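Long-range contacts in putative short-chain dehydrogenase/reductase (Burkholderia xenovorans, PDB 5JY1), which binds NAD and is probably an oxidoreductase of the short-chain dehydrogenase/reductase family, perhaps a 3-oxoacyl-[acyl-carrier-protein] reductase: residues 17-22 and 39-44; 30-35 and 55-60; 64-69 and 86-91. One frame throughout, in Å; residues are numbered along the deposited sequence. Where two conformers were deposited one is given.

Interaction 1: 17-22 and 39-44; sequences ALVTGA and AAVIIA. With NAD (nicotinamide-adenine-dinucleotide), chain E.
Strands 17-20 and 40-44 run side by side in the same direction, and five backbone hydrogen bonds join them. The first three are nearly straight and lie almost along the C=O axes; Ile-42 N to Ala-17 O is the shortest, at 2.7 Å. The last two bend. Ala-44 N reaches Val-19 O, and Gly-21 N reaches Ala-44 O at 2.9 Å, each from above the carbonyl plane. The change comes where strand 17-20 ends in a type II turn from Val-19 to Ala-22.

Leu-18 carries much of the side-chain contact. Its CB lies 4.2 Å from Ile-42 CB. CG is anti to the backbone N (chi1 -176°) and sits 4.0 Å from both Ile-42 CG2 and Ala-44 CB. At the tip the branches part: CD1 stays beside Ile-42 CG2, while CD2 comes to 3.7 Å from Ala-44 CB. On the other face Val-19 CG2 crosses Val-41 CG1 obliquely. Past the strand end, Ala-22 CB packs 3.7 Å from Ile-43 CG2.

Thr-20 turns its OG1 to the backbone N of Asn-98 and Ala-99, just after the neighbouring strand 94-97. Gly-21 O touches NAD C4B at 3.4 Å; with no side chain, Gly-21 lets the backbone come close to the ribose. Glu-45, just past Ala-44, hydrogen-bonds to NAD. This is the first beta-alpha-beta unit of a Rossmann fold. Its chemistry is backbone pairing with apolar cover on both faces, consistent with a well-fixed strand end from which the turn meets the adenosine ribose.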
loop_
_atom_site.group_PDB
_atom_site.type_symbol
_atom_site.label_atom_id
_atom_site.label_comp_id
_atom_site.label_asym_id
_atom_site.label_seq_id
_atom_site.Cartn_x
_atom_site.Cartn_y
_atom_site.Cartn_z
ATOM N N ALA A 17 -16.796 -6.292 -25.885
ATOM C CA ALA A 17 -15.931 -6.784 -24.821
ATOM C C ALA A 17 -15.389 -8.161 -25.177
ATOM O O ALA A 17 -16.083 -8.973 -25.787
ATOM C CB ALA A 17 -16.679 -6.855 -23.468
ATOM N N LEU A 18 -14.143 -8.420 -24.794
ATOM C CA LEU A 18 -13.554 -9.748 -24.899
ATOM C C LEU A 18 -13.116 -10.188 -23.508
ATOM O O LEU A 18 -12.337 -9.490 -22.848
ATOM C CB LEU A 18 -12.376 -9.760 -25.888
ATOM C CG LEU A 18 -11.695 -11.097 -26.194
ATOM C CD1 LEU A 18 -11.008 -11.024 -27.541
ATOM C CD2 LEU A 18 -10.658 -11.468 -25.110
ATOM N N VAL A 19 -13.605 -11.351 -23.076
ATOM C CA VAL A 19 -13.330 -11.897 -21.749
ATOM C C VAL A 19 -12.645 -13.250 -21.927
ATOM O O VAL A 19 -13.247 -14.185 -22.471
ATOM C CB VAL A 19 -14.621 -12.043 -20.929
ATOM C CG1 VAL A 19 -14.318 -12.566 -19.536
ATOM C CG2 VAL A 19 -15.383 -10.710 -20.875
ATOM N N THR A 20 -11.397 -13.362 -21.470
ATOM C CA THR A 20 -10.709 -14.642 -21.571
ATOM C C THR A 20 -11.163 -15.573 -20.455
ATOM O O THR A 20 -11.510 -15.138 -19.355
ATOM C CB THR A 20 -9.180 -14.477 -21.535
ATOM O OG1 THR A 20 -8.740 -14.072 -20.233
ATOM C CG2 THR A 20 -8.718 -13.461 -22.565
ATOM N N GLY A 21 -11.183 -16.866 -20.759
ATOM C CA GLY A 21 -11.635 -17.848 -19.789
ATOM C C GLY A 21 -13.079 -17.680 -19.374
ATOM O O GLY A 21 -13.430 -18.002 -18.237
ATOM N N ALA A 22 -13.931 -17.193 -20.273
ATOM C CA ALA A 22 -15.306 -16.842 -19.939
ATOM C C ALA A 22 -16.262 -18.026 -19.969
ATOM O O ALA A 22 -17.477 -17.813 -19.876
ATOM C CB ALA A 22 -15.808 -15.755 -20.891
ATOM N N ALA A 39 -23.343 -4.922 -23.859
ATOM C CA ALA A 39 -22.126 -5.146 -24.624
ATOM C C ALA A 39 -22.254 -6.419 -25.445
ATOM O O ALA A 39 -22.956 -7.359 -25.065
ATOM C CB ALA A 39 -20.911 -5.251 -23.701
ATOM N N ALA A 40 -21.584 -6.431 -26.596
ATOM C CA ALA A 40 -21.376 -7.654 -27.356
ATOM C C ALA A 40 -20.143 -8.326 -26.776
ATOM O O ALA A 40 -19.087 -7.691 -26.664
ATOM C CB ALA A 40 -21.188 -7.350 -28.842
ATOM N N VAL A 41 -20.272 -9.582 -26.367
ATOM C CA VAL A 41 -19.233 -10.223 -25.567
ATOM C C VAL A 41 -18.615 -11.368 -26.356
ATOM O O VAL A 41 -19.304 -12.337 -26.698
ATOM C CB VAL A 41 -19.776 -10.724 -24.224
ATOM C CG1 VAL A 41 -18.620 -11.193 -23.361
ATOM C CG2 VAL A 41 -20.567 -9.606 -23.515
ATOM N N ILE A 42 -17.308 -11.273 -26.596
ATOM C CA ILE A 42 -16.542 -12.386 -27.148
ATOM C C ILE A 42 -16.132 -13.318 -26.016
ATOM O O ILE A 42 -15.476 -12.904 -25.051
ATOM C CB ILE A 42 -15.314 -11.889 -27.919
ATOM C CG1 ILE A 42 -15.743 -11.066 -29.130
ATOM C CG2 ILE A 42 -14.462 -13.086 -28.370
ATOM C CD1 ILE A 42 -16.471 -11.887 -30.190
ATOM N N ILE A 43 -16.511 -14.587 -26.138
ATOM C CA ILE A 43 -16.214 -15.600 -25.127
ATOM C C ILE A 43 -14.920 -16.256 -25.594
ATOM O O ILE A 43 -14.927 -17.181 -26.405
ATOM C CB ILE A 43 -17.355 -16.608 -24.974
ATOM C CG1 ILE A 43 -18.690 -15.894 -24.704
ATOM C CG2 ILE A 43 -17.053 -17.614 -23.861
ATOM C CD1 ILE A 43 -18.670 -14.947 -23.506
ATOM N N ALA A 44 -13.791 -15.735 -25.110
ATOM C CA ALA A 44 -12.475 -16.186 -25.572
ATOM C C ALA A 44 -11.995 -17.297 -24.647
ATOM O O ALA A 44 -11.250 -17.070 -23.693
ATOM C CB ALA A 44 -11.500 -15.017 -25.629
HETATM P PA NAD E . -11.827 -20.910 -13.081
HETATM O O1A NAD E . -10.828 -22.009 -12.879
HETATM O O2A NAD E . -13.187 -21.204 -12.465
HETATM O O5B NAD E . -12.013 -20.563 -14.705
HETATM C C5B NAD E . -10.851 -20.492 -15.454
HETATM C C4B NAD E . -11.260 -20.350 -16.977
HETATM O O4B NAD E . -10.188 -20.165 -17.670
HETATM C C3B NAD E . -11.862 -21.718 -17.454
HETATM O O3B NAD E . -13.043 -21.497 -18.162
HETATM C C2B NAD E . -10.771 -22.279 -18.333
HETATM O O2B NAD E . -11.327 -23.277 -19.321
HETATM C C1B NAD E . -10.295 -21.190 -18.907
HETATM N N9A NAD E . -8.964 -21.413 -19.442
HETATM C C8A NAD E . -8.005 -22.154 -18.881
HETATM N N7A NAD E . -6.950 -22.116 -19.670
HETATM C C5A NAD E . -7.253 -21.353 -20.723
HETATM C C6A NAD E . -6.498 -21.001 -21.843
HETATM N N6A NAD E . -5.149 -21.272 -22.321
HETATM N N1A NAD E . -7.025 -20.220 -22.767
HETATM C C2A NAD E . -8.313 -19.762 -22.620
HETATM N N3A NAD E . -9.057 -20.105 -21.541
HETATM C C4A NAD E . -8.499 -20.912 -20.583
HETATM O O3 NAD E . -11.190 -19.530 -12.437
HETATM P PN NAD E . -11.883 -18.464 -11.414
HETATM O O1N NAD E . -11.897 -19.057 -10.014
HETATM O O2N NAD E . -13.315 -18.064 -11.815
HETATM O O5D NAD E . -10.884 -17.143 -11.383
HETATM C C5D NAD E . -10.886 -16.254 -12.499
HETATM C C4D NAD E . -9.816 -15.132 -12.287
HETATM O O4D NAD E . -9.923 -14.616 -11.064
HETATM C C3D NAD E . -8.420 -15.760 -12.362
HETATM O O3D NAD E . -7.539 -14.918 -12.936
HETATM C C2D NAD E . -8.060 -15.983 -10.873
HETATM O O2D NAD E . -6.580 -16.101 -10.785
HETATM C C1D NAD E . -8.547 -14.912 -10.282
HETATM N N1N NAD E . -8.856 -15.133 -8.878
HETATM C C2N NAD E . -9.978 -15.809 -8.508
HETATM C C3N NAD E . -10.272 -16.024 -7.160
HETATM C C7N NAD E . -11.513 -16.778 -6.738
HETATM O O7N NAD E . -11.858 -16.800 -5.567
HETATM N N7N NAD E . -12.285 -17.468 -7.695
HETATM C C4N NAD E . -9.418 -15.547 -6.199
HETATM C C5N NAD E . -8.307 -14.871 -6.561
HETATM C C6N NAD E . -8.020 -14.654 -7.917
#

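Interaction 2: 30-35 and 55-60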
loop_
_atom_site.group_PDB
_atom_site.type_symbol
_atom_site.label_atom_id
_atom_site.label_comp_id
_atom_site.label_asym_id
_atom_site.label_seq_id
_atom_site.Cartn_x
_atom_site.Cartn_y
_atom_site.Cartn_z
ATOM N N VAL A 30 -18.694 -12.450 -15.266
ATOM C CA VAL A 30 -18.420 -11.155 -15.882
ATOM C C VAL A 30 -19.050 -11.078 -17.271
ATOM O O VAL A 30 -19.683 -10.078 -17.631
ATOM C CB VAL A 30 -16.901 -10.895 -15.928
ATOM C CG1 VAL A 30 -16.600 -9.643 -16.738
ATOM C CG2 VAL A 30 -16.339 -10.767 -14.511
ATOM N N ALA A 31 -18.879 -12.132 -18.079
ATOM C CA ALA A 31 -19.436 -12.117 -19.428
ATOM C C ALA A 31 -20.950 -11.945 -19.406
ATOM O O ALA A 31 -21.503 -11.171 -20.192
ATOM C CB ALA A 31 -19.055 -13.401 -20.172
ATOM N N ARG A 32 -21.640 -12.669 -18.520
ATOM C CA ARG A 32 -23.092 -12.537 -18.427
ATOM C C ARG A 32 -23.495 -11.148 -17.942
ATOM O O ARG A 32 -24.482 -10.580 -18.430
ATOM C CB ARG A 32 -23.656 -13.627 -17.512
ATOM C CG ARG A 32 -23.696 -15.012 -18.157
ATOM C CD ARG A 32 -23.891 -16.108 -17.125
ATOM N NE ARG A 32 -25.099 -15.891 -16.334
ATOM C CZ ARG A 32 -26.258 -16.506 -16.542
ATOM N NH1 ARG A 32 -26.379 -17.402 -17.512
ATOM N NH2 ARG A 32 -27.298 -16.229 -15.769
ATOM N N SER A 33 -22.747 -10.587 -16.981
ATOM C CA SER A 33 -23.030 -9.228 -16.522
ATOM C C SER A 33 -22.861 -8.224 -17.651
ATOM O O SER A 33 -23.686 -7.319 -17.812
ATOM C CB SER A 33 -22.116 -8.855 -15.352
ATOM O OG SER A 33 -22.246 -9.778 -14.293
ATOM N N PHE A 34 -21.793 -8.366 -18.442
ATOM C CA PHE A 34 -21.581 -7.491 -19.593
ATOM C C PHE A 34 -22.716 -7.622 -20.604
ATOM O O PHE A 34 -23.163 -6.625 -21.184
ATOM C CB PHE A 34 -20.253 -7.831 -20.280
ATOM C CG PHE A 34 -19.026 -7.327 -19.568
ATOM C CD1 PHE A 34 -19.100 -6.731 -18.318
ATOM C CD2 PHE A 34 -17.781 -7.444 -20.175
ATOM C CE1 PHE A 34 -17.948 -6.266 -17.682
ATOM C CE2 PHE A 34 -16.634 -6.972 -19.551
ATOM C CZ PHE A 34 -16.720 -6.391 -18.303
ATOM N N GLY A 35 -23.163 -8.852 -20.864
ATOM C CA GLY A 35 -24.243 -9.037 -21.817
ATOM C C GLY A 35 -25.508 -8.315 -21.400
ATOM O O GLY A 35 -26.202 -7.728 -22.234
ATOM N N GLU A 55 -21.947 -18.390 -24.489
ATOM C CA GLU A 55 -22.449 -17.647 -25.644
ATOM C C GLU A 55 -23.964 -17.786 -25.761
ATOM O O GLU A 55 -24.688 -16.795 -25.906
ATOM C CB GLU A 55 -21.763 -18.141 -26.923
ATOM C CG GLU A 55 -22.404 -17.646 -28.219
ATOM C CD GLU A 55 -22.072 -18.528 -29.423
ATOM O OE1 GLU A 55 -21.109 -18.221 -30.159
ATOM O OE2 GLU A 55 -22.775 -19.539 -29.631
ATOM N N GLN A 56 -24.462 -19.019 -25.674
ATOM C CA GLN A 56 -25.894 -19.251 -25.808
ATOM C C GLN A 56 -26.673 -18.689 -24.625
ATOM O O GLN A 56 -27.800 -18.211 -24.802
ATOM C CB GLN A 56 -26.164 -20.746 -25.973
ATOM C CG GLN A 56 -25.592 -21.331 -27.264
ATOM C CD GLN A 56 -26.295 -20.793 -28.502
ATOM O OE1 GLN A 56 -27.515 -20.905 -28.635
ATOM N NE2 GLN A 56 -25.530 -20.193 -29.405
ATOM N N GLU A 57 -26.102 -18.740 -23.416
ATOM C CA GLU A 57 -26.766 -18.143 -22.258
ATOM C C GLU A 57 -26.989 -16.652 -22.467
ATOM O O GLU A 57 -28.080 -16.130 -22.206
ATOM C CB GLU A 57 -25.944 -18.384 -20.987
ATOM C CG GLU A 57 -26.076 -19.788 -20.418
ATOM C CD GLU A 57 -25.092 -20.070 -19.291
ATOM O OE1 GLU A 57 -24.432 -19.126 -18.807
ATOM O OE2 GLU A 57 -24.973 -21.249 -18.893
ATOM N N ILE A 58 -25.960 -15.947 -22.936
ATOM C CA ILE A 58 -26.073 -14.508 -23.147
ATOM C C ILE A 58 -27.117 -14.207 -24.213
ATOM O O ILE A 58 -27.917 -13.274 -24.072
ATOM C CB ILE A 58 -24.700 -13.912 -23.504
ATOM C CG1 ILE A 58 -23.776 -13.943 -22.278
ATOM C CG2 ILE A 58 -24.857 -12.504 -24.060
ATOM C CD1 ILE A 58 -22.310 -13.710 -22.593
ATOM N N ARG A 59 -27.138 -15.002 -25.289
ATOM C CA ARG A 59 -28.127 -14.796 -26.342
ATOM C C ARG A 59 -29.539 -15.052 -25.832
ATOM O O ARG A 59 -30.456 -14.271 -26.112
ATOM C CB ARG A 59 -27.821 -15.696 -27.539
ATOM C CG ARG A 59 -26.521 -15.355 -28.243
ATOM C CD ARG A 59 -26.325 -16.190 -29.502
ATOM N NE ARG A 59 -25.107 -15.789 -30.197
ATOM C CZ ARG A 59 -24.571 -16.444 -31.222
ATOM N NH1 ARG A 59 -25.142 -17.546 -31.685
ATOM N NH2 ARG A 59 -23.455 -15.993 -31.781
ATOM N N GLU A 60 -29.731 -16.136 -25.075
ATOM C CA GLU A 60 -31.053 -16.470 -24.558
ATOM C C GLU A 60 -31.584 -15.403 -23.611
ATOM O O GLU A 60 -32.803 -15.283 -23.447
ATOM C CB GLU A 60 -31.015 -17.827 -23.852
#
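One ionic pair links helix 30-35 to helix 55-60. Arg-32 NH1 donates to Glu-57 OE1 at 2.9 Å, a bent bond with an N-H...O angle of 144°. The oxygen lies at the guanidinium edge, near its plane, but is itself met from above the carboxylate plane. The two flat groups stand almost perpendicular, 83° apart. The Arg-32 chain is bent at chi3, whereas Glu-57 runs extended beyond CG. Each charge has a second partner: Arg-32 NE pairs with Glu-228, and Glu-57 OE1 also takes Arg-28 NH2. The shared oxygen probably eases the closeness of the two arginines.

The apolar part rests on Ile-58. Its CD1 lies 3.6 Å from Ala-31 O and 4.1 Å from Ala-31 CB. Gly-35 has no side chain, so the other branch, Ile-58 CG2, packs directly against Gly-35 CA at 4.2 Å. Both Ala-31 and Ile-58 also pack on Ile-43 of the sheet beneath.

The segment axes come within 9.6 Å and run roughly parallel, crossing at -26°. Such side-by-side helices, each following a strand of the parallel sheet, are typical of the Rossmann fold.

Interaction 3: 64-69 and 86-91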
loop_
_atom_site.group_PDB
_atom_site.type_symbol
_atom_site.label_atom_id
_atom_site.label_comp_id
_atom_site.label_asym_id
_atom_site.label_seq_id
_atom_site.Cartn_x
_atom_site.Cartn_y
_atom_site.Cartn_z
ATOM N N ARG A 64 -25.918 -10.026 -26.921
ATOM C CA ARG A 64 -25.122 -10.414 -28.077
ATOM C C ARG A 64 -23.808 -11.022 -27.609
ATOM O O ARG A 64 -23.152 -10.495 -26.705
ATOM C CB ARG A 64 -24.844 -9.226 -29.000
ATOM C CG ARG A 64 -26.026 -8.804 -29.861
ATOM C CD ARG A 64 -25.714 -7.499 -30.557
ATOM N NE ARG A 64 -25.379 -6.471 -29.575
ATOM C CZ ARG A 64 -24.494 -5.500 -29.777
ATOM N NH1 ARG A 64 -24.257 -4.613 -28.819
ATOM N NH2 ARG A 64 -23.840 -5.424 -30.929
ATOM N N SER A 65 -23.432 -12.139 -28.228
ATOM C CA SER A 65 -22.220 -12.842 -27.827
ATOM C C SER A 65 -21.717 -13.685 -28.991
ATOM O O SER A 65 -22.476 -14.040 -29.894
ATOM C CB SER A 65 -22.480 -13.720 -26.597
ATOM O OG SER A 65 -21.289 -14.296 -26.106
ATOM N N LEU A 66 -20.422 -13.993 -28.955
ATOM C CA LEU A 66 -19.819 -14.915 -29.914
ATOM C C LEU A 66 -18.723 -15.697 -29.212
ATOM O O LEU A 66 -17.786 -15.107 -28.662
ATOM C CB LEU A 66 -19.248 -14.177 -31.129
ATOM C CG LEU A 66 -18.607 -15.079 -32.195
ATOM C CD1 LEU A 66 -19.657 -15.960 -32.860
ATOM C CD2 LEU A 66 -17.859 -14.267 -33.229
ATOM N N PHE A 67 -18.833 -17.018 -29.237
ATOM C CA PHE A 67 -17.749 -17.859 -28.762
ATOM C C PHE A 67 -16.644 -17.890 -29.807
ATOM O O PHE A 67 -16.903 -18.150 -30.990
ATOM C CB PHE A 67 -18.234 -19.280 -28.479
ATOM C CG PHE A 67 -17.113 -20.273 -28.361
ATOM C CD1 PHE A 67 -16.273 -20.260 -27.256
ATOM C CD2 PHE A 67 -16.873 -21.194 -29.368
ATOM C CE1 PHE A 67 -15.236 -21.162 -27.145
ATOM C CE2 PHE A 67 -15.832 -22.099 -29.265
ATOM C CZ PHE A 67 -15.010 -22.081 -28.145
ATOM N N VAL A 68 -15.418 -17.613 -29.374
ATOM C CA VAL A 68 -14.236 -17.716 -30.225
ATOM C C VAL A 68 -13.231 -18.575 -29.475
ATOM O O VAL A 68 -12.709 -18.154 -28.434
ATOM C CB VAL A 68 -13.639 -16.343 -30.566
ATOM C CG1 VAL A 68 -12.421 -16.506 -31.472
ATOM C CG2 VAL A 68 -14.691 -15.460 -31.241
ATOM N N LYS A 69 -12.980 -19.785 -29.979
ATOM C CA LYS A 69 -12.011 -20.646 -29.320
ATOM C C LYS A 69 -10.659 -19.944 -29.283
ATOM O O LYS A 69 -10.158 -19.476 -30.313
ATOM C CB LYS A 69 -11.909 -22.002 -30.028
ATOM C CG LYS A 69 -11.174 -23.043 -29.192
ATOM C CD LYS A 69 -10.976 -24.364 -29.942
ATOM C CE LYS A 69 -12.246 -25.200 -29.980
ATOM N NZ LYS A 69 -12.076 -26.464 -30.754
ATOM N N VAL A 86 -13.221 -7.378 -33.613
ATOM C CA VAL A 86 -13.354 -6.192 -34.454
ATOM C C VAL A 86 -14.103 -6.528 -35.741
ATOM O O VAL A 86 -14.976 -5.769 -36.186
ATOM C CB VAL A 86 -11.967 -5.585 -34.742
ATOM C CG1 VAL A 86 -12.088 -4.394 -35.689
ATOM C CG2 VAL A 86 -11.285 -5.167 -33.445
ATOM N N GLU A 87 -13.786 -7.672 -36.353
ATOM C CA GLU A 87 -14.442 -8.048 -37.604
ATOM C C GLU A 87 -15.933 -8.307 -37.403
ATOM O O GLU A 87 -16.760 -7.872 -38.213
ATOM C CB GLU A 87 -13.748 -9.273 -38.198
ATOM C CG GLU A 87 -12.332 -8.959 -38.693
ATOM C CD GLU A 87 -11.493 -10.195 -38.995
ATOM O OE1 GLU A 87 -12.013 -11.328 -38.890
ATOM O OE2 GLU A 87 -10.301 -10.021 -39.340
ATOM N N GLN A 88 -16.301 -8.979 -36.312
ATOM C CA GLN A 88 -17.695 -9.370 -36.126
ATOM C C GLN A 88 -18.548 -8.235 -35.571
ATOM O O GLN A 88 -19.720 -8.104 -35.938
ATOM C CB GLN A 88 -17.777 -10.582 -35.201
ATOM C CG GLN A 88 -17.179 -11.831 -35.803
ATOM C CD GLN A 88 -17.946 -12.288 -37.021
ATOM O OE1 GLN A 88 -19.173 -12.396 -36.987
ATOM N NE2 GLN A 88 -17.230 -12.547 -38.112
ATOM N N PHE A 89 -17.998 -7.419 -34.671
ATOM C CA PHE A 89 -18.805 -6.428 -33.976
ATOM C C PHE A 89 -18.356 -4.984 -34.163
ATOM O O PHE A 89 -19.058 -4.078 -33.693
ATOM C CB PHE A 89 -18.848 -6.739 -32.472
ATOM C CG PHE A 89 -19.613 -7.988 -32.124
ATOM C CD1 PHE A 89 -20.951 -8.118 -32.456
ATOM C CD2 PHE A 89 -18.998 -9.018 -31.430
ATOM C CE1 PHE A 89 -21.659 -9.264 -32.125
ATOM C CE2 PHE A 89 -19.698 -10.164 -31.089
ATOM C CZ PHE A 89 -21.032 -10.287 -31.438
ATOM N N GLY A 90 -17.205 -4.737 -34.785
ATOM C CA GLY A 90 -16.835 -3.400 -35.198
ATOM C C GLY A 90 -15.800 -2.706 -34.338
ATOM O O GLY A 90 -15.320 -1.637 -34.735
ATOM N N SER A 91 -15.455 -3.263 -33.179
ATOM C CA SER A 91 -14.522 -2.633 -32.252
ATOM C C SER A 91 -14.103 -3.667 -31.215
ATOM O O SER A 91 -14.630 -4.783 -31.179
ATOM C CB SER A 91 -15.159 -1.415 -31.572
ATOM O OG SER A 91 -16.356 -1.788 -30.895
#
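Leu-66 and Phe-89 form the centre of this contact, where the edge strand 64-69 meets the C-terminal end of helix 75-89. Leu-66 CB approaches Phe-89 CE2 obliquely, at 4.0 Å. The Leu-66 chain then goes on past the ring. Its CG is anti to the backbone N (chi1 -179°), and CD2 comes to 3.6 Å from Gln-88 CG. The two side chains cross at about a right angle. Gln-88 is met by its aliphatic part, since its chain bends at chi2 (-64°) and the amide plays no part in this touch.

The ring edge of Phe-89 points at the strand backbone, with CZ lying 4.2 Å from Ser-65 C. On the far side of the ring from CE2, Arg-64 NH2 lies obliquely 4.2 Å from Phe-89 CD1. The approach is loose and neither stacked nor hydrogen-bonded. The contact is thus one of van der Waals touches.

Several bonds set these groups in place. Arg-64 NH1 is held by Gly-38 O. Ser-65 turns its hydroxyl to the opposite face of the strand, where OG bonds to Val-41 O. Gly-90 N bonds to Val-86 O at 2.8 Å, which closes the last turn of the helix, the turn that carries Phe-89. Gly-90 then leaves the helix with positive phi, a conformation that suits glycine, and the chain turns off toward strand 94-97.

Strand 64-69 is the outermost strand of the sheet within this chain and pairs with strand 40-45. Phe-89 also touches Ala-40 of that strand and Val-16 of strand 16-20. The end of helix 75-89 therefore lies across three neighbouring strands, while helix 48-60 packs against Ser-65 on the other face.

Interactions 1 and 2 are buried; interaction 3 lies at the surface, on the sheet's outer strand. Interaction 1 is the hub. Helix 25-36 of interaction 2 connects its two strands, and Phe-34 packs on Ala-17 and Val-41. Strand 64-69 of interaction 3 extends the same sheet, with Ile-43 N bonded to Leu-66 O. Interactions 2 and 3 meet through Glu-55, whose OE1 accepts from Phe-67 N, and Arg-59, whose NH2 reaches Ser-65 O. The chemistry follows place: backbone bonds between adjacent inner strands, one ionic pair plus apolar contacts between helices, and mostly apolar van der Waals touches at the edge. Among the three contacts, interaction 1 alone touches NAD.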